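Local coordinates for ribosomal RNA processing protein 6 (Trypanosoma brucei brucei, PDB 4NLC) that acts as a 3'-5' exoribonuclease and probably serves the nuclear exosome in the processing of ribosomal RNA, at residues A[96-101]-A[109-114]; A[193-198]-A[223-228]. The protein carries 1 engineered substitution. All coordinates share one frame; numbering follows the deposited sequence.

Interaction 1: residues A[96-101]-A[109-114]; sequences DLEHHD and TCLMQI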
ATOM      1  N   ASP A  96       9.023   6.084   1.953  1.00 26.13           N
ATOM      2  CA  ASP A  96       8.305   4.910   2.433  1.00 26.37           C
ATOM      3  C   ASP A  96       6.863   5.315   2.807  1.00 30.39           C
ATOM      4  O   ASP A  96       6.551   6.500   2.940  1.00 30.35           O
ATOM      5  CB  ASP A  96       9.034   4.180   3.579  1.00 28.47           C
ATOM      6  CG  ASP A  96       8.518   2.764   3.863  1.00 36.27           C
ATOM      7  OD1 ASP A  96       7.913   2.144   2.941  1.00 33.96           O
ATOM      8  OD2 ASP A  96       8.728   2.273   5.001  1.00 42.39           O
ATOM      9  N   LEU A  97       5.981   4.334   2.934  1.00 26.29           N
ATOM     10  CA  LEU A  97       4.586   4.586   3.264  1.00 24.32           C
ATOM     11  C   LEU A  97       4.133   3.611   4.331  1.00 26.26           C
ATOM     12  O   LEU A  97       4.611   2.475   4.357  1.00 25.92           O
ATOM     13  CB  LEU A  97       3.703   4.339   2.010  1.00 24.13           C
ATOM     14  CG  LEU A  97       3.896   5.147   0.717  1.00 27.86           C
ATOM     15  CD1 LEU A  97       2.951   4.645  -0.369  1.00 27.73           C
ATOM     16  CD2 LEU A  97       3.592   6.599   0.916  1.00 28.05           C
ATOM     17  N   GLU A  98       3.165   4.021   5.172  1.00 22.42           N
ATOM     18  CA  GLU A  98       2.476   3.101   6.094  1.00 22.36           C
ATOM     19  C   GLU A  98       1.026   3.015   5.587  1.00 27.36           C
ATOM     20  O   GLU A  98       0.519   3.967   4.971  1.00 27.96           O
ATOM     21  CB  GLU A  98       2.591   3.493   7.568  1.00 23.73           C
ATOM     22  CG  GLU A  98       4.026   3.606   8.071  1.00 28.91           C
ATOM     23  CD  GLU A  98       4.896   2.363   7.996  1.00 42.93           C
ATOM     24  OE1 GLU A  98       4.346   1.242   7.931  1.00 31.54           O
ATOM     25  OE2 GLU A  98       6.138   2.514   8.019  1.00 47.46           O
ATOM     26  N   HIS A  99       0.388   1.873   5.764  1.00 25.21           N
ATOM     27  CA  HIS A  99      -0.927   1.598   5.157  1.00 25.43           C
ATOM     28  C   HIS A  99      -1.905   0.886   6.120  1.00 30.81           C
ATOM     29  O   HIS A  99      -1.487   0.352   7.149  1.00 32.27           O
ATOM     30  CB  HIS A  99      -0.643   0.725   3.899  1.00 24.93           C
ATOM     31  CG  HIS A  99      -1.795   0.423   2.990  1.00 27.55           C
ATOM     32  ND1 HIS A  99      -2.482  -0.772   3.079  1.00 29.25           N
ATOM     33  CD2 HIS A  99      -2.250   1.106   1.915  1.00 28.67           C
ATOM     34  CE1 HIS A  99      -3.386  -0.747   2.110  1.00 28.93           C
ATOM     35  NE2 HIS A  99      -3.296   0.367   1.393  1.00 28.92           N
ATOM     36  N   HIS A 100      -3.205   0.908   5.793  1.00 25.68           N
ATOM     37  CA  HIS A 100      -4.240   0.231   6.565  1.00 25.53           C
ATOM     38  C   HIS A 100      -5.124  -0.592   5.623  1.00 29.17           C
ATOM     39  O   HIS A 100      -5.622  -0.071   4.635  1.00 27.03           O
ATOM     40  CB  HIS A 100      -5.096   1.217   7.404  1.00 25.84           C
ATOM     41  CG  HIS A 100      -6.132   0.496   8.229  1.00 29.15           C
ATOM     42  ND1 HIS A 100      -5.790  -0.166   9.404  1.00 30.72           N
ATOM     43  CD2 HIS A 100      -7.436   0.254   7.959  1.00 30.24           C
ATOM     44  CE1 HIS A 100      -6.905  -0.739   9.835  1.00 30.41           C
ATOM     45  NE2 HIS A 100      -7.922  -0.515   9.001  1.00 30.79           N
ATOM     46  N   ASP A 101      -5.373  -1.841   5.965  1.00 28.91           N
ATOM     47  CA  ASP A 101      -6.167  -2.693   5.097  1.00 30.92           C
ATOM     48  C   ASP A 101      -7.319  -3.405   5.777  1.00 33.45           C
ATOM     49  O   ASP A 101      -8.160  -3.926   5.058  1.00 34.58           O
ATOM     50  CB  ASP A 101      -5.264  -3.718   4.351  1.00 35.08           C
ATOM     51  CG  ASP A 101      -4.403  -4.628   5.215  1.00 53.61           C
ATOM     52  OD1 ASP A 101      -4.919  -5.157   6.220  1.00 57.98           O
ATOM     53  OD2 ASP A 101      -3.233  -4.861   4.847  1.00 61.03           O
ATOM     54  N   THR A 109      -3.536   4.510   2.311  1.00 23.61           N
ATOM     55  CA  THR A 109      -2.265   4.958   2.863  1.00 22.82           C
ATOM     56  C   THR A 109      -2.515   5.850   4.082  1.00 26.09           C
ATOM     57  O   THR A 109      -3.315   6.789   4.019  1.00 24.94           O
ATOM     58  CB  THR A 109      -1.441   5.655   1.794  1.00 23.39           C
ATOM     59  OG1 THR A 109      -1.413   4.806   0.647  1.00 25.31           O
ATOM     60  CG2 THR A 109      -0.013   5.945   2.270  1.00 18.79           C
ATOM     61  N   CYS A 110      -1.785   5.578   5.158  1.00 23.12           N
ATOM     62  CA  CYS A 110      -1.883   6.313   6.422  1.00 23.38           C
ATOM     63  C   CYS A 110      -0.808   7.375   6.659  1.00 26.97           C
ATOM     64  O   CYS A 110      -1.073   8.385   7.318  1.00 27.22           O
ATOM     65  CB  CYS A 110      -1.903   5.324   7.572  1.00 23.65           C
ATOM     66  SG  CYS A 110      -3.421   4.364   7.653  1.00 28.39           S
ATOM     67  N   LEU A 111       0.406   7.110   6.188  1.00 22.55           N
ATOM     68  CA  LEU A 111       1.565   7.940   6.461  1.00 22.82           C
ATOM     69  C   LEU A 111       2.563   7.799   5.353  1.00 28.29           C
ATOM     70  O   LEU A 111       2.637   6.748   4.719  1.00 28.09           O
ATOM     71  CB  LEU A 111       2.194   7.398   7.749  1.00 23.10           C
ATOM     72  CG  LEU A 111       2.840   8.356   8.723  1.00 27.95           C
ATOM     73  CD1 LEU A 111       1.820   9.344   9.311  1.00 27.09           C
ATOM     74  CD2 LEU A 111       3.551   7.566   9.831  1.00 30.90           C
ATOM     75  N   MET A 112       3.316   8.876   5.105  1.00 24.86           N
ATOM     76  CA  MET A 112       4.383   8.892   4.108  1.00 23.40           C
ATOM     77  C   MET A 112       5.609   9.390   4.881  1.00 27.66           C
ATOM     78  O   MET A 112       5.518  10.359   5.628  1.00 25.20           O
ATOM     79  CB  MET A 112       4.057   9.836   2.927  1.00 24.36           C
ATOM     80  CG  MET A 112       5.192   9.966   1.913  1.00 27.20           C
ATOM     81  SD  MET A 112       4.834  11.106   0.548  1.00 32.84           S
ATOM     82  CE  MET A 112       3.883  10.059  -0.496  1.00 28.87           C
ATOM     83  N   GLN A 113       6.739   8.724   4.707  1.00 23.30           N
ATOM     84  CA  GLN A 113       7.961   9.141   5.373  1.00 22.75           C
ATOM     85  C   GLN A 113       8.917   9.546   4.260  1.00 26.37           C
ATOM     86  O   GLN A 113       8.957   8.910   3.197  1.00 22.26           O
ATOM     87  CB  GLN A 113       8.554   7.997   6.237  1.00 24.26           C
ATOM     88  CG  GLN A 113       7.618   7.500   7.352  1.00 26.77           C
ATOM     89  CD  GLN A 113       6.963   6.210   6.980  1.00 36.84           C
ATOM     90  OE1 GLN A 113       7.524   5.130   7.125  1.00 45.79           O
ATOM     91  NE2 GLN A 113       5.782   6.289   6.446  1.00 26.52           N
ATOM     92  N   ILE A 114       9.644  10.633   4.487  1.00 25.13           N
ATOM     93  CA  ILE A 114      10.617  11.139   3.522  1.00 25.66           C
ATOM     94  C   ILE A 114      11.886  11.521   4.243  1.00 30.15           C
ATOM     95  O   ILE A 114      11.831  12.310   5.182  1.00 31.36           O
ATOM     96  CB  ILE A 114      10.086  12.344   2.665  1.00 28.53           C
ATOM     97  CG1 ILE A 114       8.841  11.975   1.818  1.00 29.25           C
ATOM     98  CG2 ILE A 114      11.190  12.880   1.734  1.00 27.52           C
ATOM     99  CD1 ILE A 114       7.734  12.990   1.902  1.00 40.97           C
TER
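Glu-98 faces both Cys-110 and Leu-111, a classic beta bulge in the antiparallel hairpin of strands 92-100 and 108-115, at the heart of the mixed sheet of the RNase H-like exonuclease domain. Glu-98 O takes the Cys-110 N-H at 2.8 Å and, weakly, the Leu-111 N-H at 3.4 Å, while Glu-98 N donates to Leu-111 O at 2.8 Å. Beyond the bulge Leu-97 pairs with Met-112, and Asp-96 and Gln-113 exchange two backbone hydrogen bonds. The apolar packing is close on the face of Leu-97, Thr-109 and Met-112, against Trp-157 and Leu-158 of helix 152-162. Leu-97 CD2 lies 3.7 Å from Met-112 CE, which the bend at chi3 (-82°) swings toward the leucine, and Thr-109 CG2 touches the same methyl at 3.9 Å. The opposite face is mostly polar: Asp-96 runs alongside Gln-113, Glu-98 crosses it at about a right angle, and Leu-111 CB meets Glu-98 CB. Asp-222 lies near both acids and Asp-154 near Asp-96, consistent with the metal site of DEDD-type nucleases. Most touching side chains are buried, Asp-96 and His-99 only partly, and the contact thins toward His-100. The His-99 ring stacks on Trp-157 and hydrogen-bonds through NE2 to Lys-160 NZ, as Thr-109 OG1 does to Asp-161 OD2. His-100 NE2 hydrogen-bonds Tyr-103 N, while His-100 CB packs 3.6 Å from Cys-110 SG.

Interaction 2: residues A[193-198]-A[223-228]; sequences CQVKLN and THFLLY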
ATOM      1  N   CYS A 193      24.430  -0.350   8.017  1.00 35.54           N
ATOM      2  CA  CYS A 193      24.507   0.619   9.106  1.00 35.86           C
ATOM      3  C   CYS A 193      24.768   0.004  10.464  1.00 42.73           C
ATOM      4  O   CYS A 193      25.085   0.747  11.389  1.00 43.55           O
ATOM      5  CB  CYS A 193      23.252   1.490   9.134  1.00 34.73           C
ATOM      6  SG  CYS A 193      22.708   2.073   7.516  1.00 36.89           S
ATOM      7  N   GLN A 194      24.585  -1.327  10.608  1.00 40.69           N
ATOM      8  CA  GLN A 194      24.734  -2.055  11.874  1.00 42.03           C
ATOM      9  C   GLN A 194      23.721  -1.558  12.934  1.00 46.38           C
ATOM     10  O   GLN A 194      24.044  -1.476  14.128  1.00 48.10           O
ATOM     11  CB  GLN A 194      26.192  -2.039  12.386  1.00 44.67           C
ATOM     12  CG  GLN A 194      27.100  -3.066  11.732  1.00 59.19           C
ATOM     13  CD  GLN A 194      28.342  -3.306  12.561  1.00 87.61           C
ATOM     14  OE1 GLN A 194      28.340  -3.191  13.796  1.00 86.79           O
ATOM     15  NE2 GLN A 194      29.432  -3.669  11.905  1.00 81.25           N
ATOM     16  N   VAL A 195      22.502  -1.219  12.467  1.00 40.18           N
ATOM     17  CA  VAL A 195      21.359  -0.768  13.266  1.00 39.14           C
ATOM     18  C   VAL A 195      20.248  -1.845  13.142  1.00 42.24           C
ATOM     19  O   VAL A 195      19.873  -2.227  12.022  1.00 39.84           O
ATOM     20  CB  VAL A 195      20.831   0.647  12.829  1.00 41.86           C
ATOM     21  CG1 VAL A 195      19.513   1.011  13.522  1.00 40.96           C
ATOM     22  CG2 VAL A 195      21.872   1.739  13.060  1.00 42.23           C
ATOM     23  N   LYS A 196      19.706  -2.296  14.291  1.00 39.01           N
ATOM     24  CA  LYS A 196      18.599  -3.246  14.288  1.00 39.29           C
ATOM     25  C   LYS A 196      17.288  -2.486  14.334  1.00 43.02           C
ATOM     26  O   LYS A 196      17.027  -1.754  15.288  1.00 42.60           O
ATOM     27  CB  LYS A 196      18.706  -4.277  15.422  1.00 43.25           C
ATOM     28  CG  LYS A 196      19.546  -5.471  15.020  1.00 57.63           C
ATOM     29  CD  LYS A 196      18.745  -6.772  14.979  1.00 73.00           C
ATOM     30  CE  LYS A 196      19.503  -7.837  14.221  1.00 84.05           C
ATOM     31  NZ  LYS A 196      18.777  -9.130  14.167  1.00 93.61           N
ATOM     32  N   LEU A 197      16.489  -2.615  13.270  1.00 39.47           N
ATOM     33  CA  LEU A 197      15.190  -1.965  13.178  1.00 38.93           C
ATOM     34  C   LEU A 197      14.187  -2.639  14.106  1.00 48.75           C
ATOM     35  O   LEU A 197      14.278  -3.848  14.333  1.00 48.69           O
ATOM     36  CB  LEU A 197      14.674  -1.954  11.737  1.00 36.91           C
ATOM     37  CG  LEU A 197      15.375  -1.024  10.728  1.00 39.17           C
ATOM     38  CD1 LEU A 197      14.593  -0.966   9.422  1.00 37.89           C
ATOM     39  CD2 LEU A 197      15.548   0.386  11.276  1.00 38.66           C
ATOM     40  N   ASN A 198      13.256  -1.855  14.673  1.00 49.53           N
ATOM     41  CA  ASN A 198      12.232  -2.393  15.570  1.00 51.55           C
ATOM     42  C   ASN A 198      11.151  -3.119  14.752  1.00 58.57           C
ATOM     43  O   ASN A 198      10.502  -2.507  13.916  1.00 58.69           O
ATOM     44  CB  ASN A 198      11.635  -1.285  16.457  1.00 52.96           C
ATOM     45  CG  ASN A 198      11.084  -1.782  17.780  1.00 76.55           C
ATOM     46  OD1 ASN A 198      10.681  -2.950  17.933  1.00 74.15           O
ATOM     47  ND2 ASN A 198      11.037  -0.897  18.767  1.00 63.17           N
ATOM     48  N   THR A 223      13.121   5.426   6.639  1.00 27.36           N
ATOM     49  CA  THR A 223      13.744   6.193   5.553  1.00 26.52           C
ATOM     50  C   THR A 223      15.098   6.797   5.921  1.00 31.07           C
ATOM     51  O   THR A 223      15.902   7.076   5.033  1.00 30.63           O
ATOM     52  CB  THR A 223      12.806   7.290   5.035  1.00 29.35           C
ATOM     53  OG1 THR A 223      12.481   8.202   6.094  1.00 25.09           O
ATOM     54  CG2 THR A 223      11.566   6.742   4.376  1.00 28.35           C
ATOM     55  N   HIS A 224      15.321   7.076   7.214  1.00 28.96           N
ATOM     56  CA  HIS A 224      16.532   7.716   7.760  1.00 28.73           C
ATOM     57  C   HIS A 224      17.875   7.135   7.251  1.00 31.31           C
ATOM     58  O   HIS A 224      18.809   7.905   6.986  1.00 31.14           O
ATOM     59  CB  HIS A 224      16.475   7.688   9.286  1.00 29.83           C
ATOM     60  CG  HIS A 224      17.656   8.333   9.933  1.00 33.54           C
ATOM     61  ND1 HIS A 224      17.691   9.686  10.172  1.00 34.84           N
ATOM     62  CD2 HIS A 224      18.822   7.778  10.348  1.00 35.31           C
ATOM     63  CE1 HIS A 224      18.871   9.920  10.725  1.00 35.13           C
ATOM     64  NE2 HIS A 224      19.590   8.798  10.837  1.00 35.67           N
ATOM     65  N   PHE A 225      17.949   5.803   7.054  1.00 25.70           N
ATOM     66  CA  PHE A 225      19.192   5.160   6.601  1.00 26.19           C
ATOM     67  C   PHE A 225      19.207   4.803   5.099  1.00 29.69           C
ATOM     68  O   PHE A 225      20.231   4.335   4.592  1.00 28.57           O
ATOM     69  CB  PHE A 225      19.484   3.890   7.437  1.00 26.86           C
ATOM     70  CG  PHE A 225      19.318   4.047   8.936  1.00 27.95           C
ATOM     71  CD1 PHE A 225      20.375   4.479   9.729  1.00 30.55           C
ATOM     72  CD2 PHE A 225      18.125   3.708   9.559  1.00 28.29           C
ATOM     73  CE1 PHE A 225      20.231   4.592  11.111  1.00 30.41           C
ATOM     74  CE2 PHE A 225      17.970   3.871  10.934  1.00 31.20           C
ATOM     75  CZ  PHE A 225      19.035   4.269  11.705  1.00 29.61           C
ATOM     76  N   LEU A 226      18.078   5.006   4.412  1.00 26.46           N
ATOM     77  CA  LEU A 226      17.883   4.571   3.048  1.00 26.53           C
ATOM     78  C   LEU A 226      18.781   5.258   2.015  1.00 30.20           C
ATOM     79  O   LEU A 226      19.216   4.592   1.071  1.00 28.64           O
ATOM     80  CB  LEU A 226      16.401   4.650   2.648  1.00 27.10           C
ATOM     81  CG  LEU A 226      15.955   3.769   1.448  1.00 32.86           C
ATOM     82  CD1 LEU A 226      16.468   2.320   1.580  1.00 33.01           C
ATOM     83  CD2 LEU A 226      14.434   3.754   1.313  1.00 34.73           C
ATOM     84  N   LEU A 227      19.099   6.545   2.179  1.00 27.51           N
ATOM     85  CA  LEU A 227      19.995   7.177   1.194  1.00 27.32           C
ATOM     86  C   LEU A 227      21.436   6.698   1.319  1.00 30.41           C
ATOM     87  O   LEU A 227      22.103   6.599   0.306  1.00 29.48           O
ATOM     88  CB  LEU A 227      19.909   8.699   1.203  1.00 27.35           C
ATOM     89  CG  LEU A 227      18.571   9.293   0.779  1.00 30.09           C
ATOM     90  CD1 LEU A 227      18.569  10.786   1.014  1.00 29.05           C
ATOM     91  CD2 LEU A 227      18.224   8.932  -0.650  1.00 27.60           C
ATOM     92  N   TYR A 228      21.897   6.350   2.534  1.00 27.63           N
ATOM     93  CA  TYR A 228      23.247   5.774   2.728  1.00 27.64           C
ATOM     94  C   TYR A 228      23.278   4.397   2.102  1.00 30.56           C
ATOM     95  O   TYR A 228      24.247   4.065   1.437  1.00 30.79           O
ATOM     96  CB  TYR A 228      23.638   5.681   4.207  1.00 28.28           C
ATOM     97  CG  TYR A 228      24.961   4.967   4.457  1.00 29.90           C
ATOM     98  CD1 TYR A 228      26.177   5.584   4.168  1.00 32.34           C
ATOM     99  CD2 TYR A 228      24.994   3.690   5.011  1.00 30.27           C
ATOM    100  CE1 TYR A 228      27.395   4.949   4.420  1.00 31.86           C
ATOM    101  CE2 TYR A 228      26.209   3.036   5.255  1.00 31.77           C
ATOM    102  CZ  TYR A 228      27.405   3.676   4.966  1.00 38.11           C
ATOM    103  OH  TYR A 228      28.600   3.055   5.225  1.00 39.56           O
TER
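Apolar packing with two sulfur-aromatic contacts joins Cys-193, Val-195 and Leu-197, at the end of helix 185-193 and in the loop that follows, to Phe-225 and Tyr-228 at the break between helices 213-224 and 226-238. No hydrogen bond crosses the contact. The thiol of Cys-193 enters between the two aromatic residues: SG lies 3.7 Å from Phe-225 CB and 3.8 Å from Tyr-228 CD2. It meets both rings obliquely, 5.0 Å from the Phe-225 centroid and 57° off that ring's normal and, at the same distance, farther from the normal of the Tyr-228 ring (71°). The site belongs to the helices packed around the central sheet of the RNase H-like exonuclease domain; the chain breaks its helix at Phe-225 and resumes at Leu-226, and Gln-194, with positive phi, is the first residue to leave helix 185-193. Val-195 brings both methyl groups to the far end of the Phe-225 ring, its side chain crossing that of the phenylalanine at about a right angle. Val-195 CG1, anti to the backbone N, reaches Phe-225 CZ at 3.8 Å, and CG2 reaches CE1 at the same distance. Leu-197 adds a looser touch, its CD2 4.3 Å from Phe-225 CE2. Tyr-63 meets the Phe-225 ring edge-to-face, and Tyr-228 OH hydrogen-bonds to Arg-232 NH1. One face of the Phe-225 ring carries His-224, whose CD2 stands 3.5 Å above the ring centre.

In the fold
Both interactions belong to the 3'-5' exonuclease domain of this catalytic core, which also contains an HRDC domain. They follow in series along the chain, the hairpin of interaction 1 closing before interaction 2 opens, with centres 18 Å apart. Interaction 1 lies in the central sheet, its centre about 7 Å from the centre of the chain; interaction 2, at about 21 Å, is in the helical layer beside it. Helix 213-224 connects them: it supplies Asp-222 near the acidic side chains of the hairpin, then Thr-223, whose CG2 packs 3.6 Å from both Asp-96 N and Gln-113 O. Interaction 2 thus packs the helix break immediately after the probable metal site against helix 185-193 and its loop.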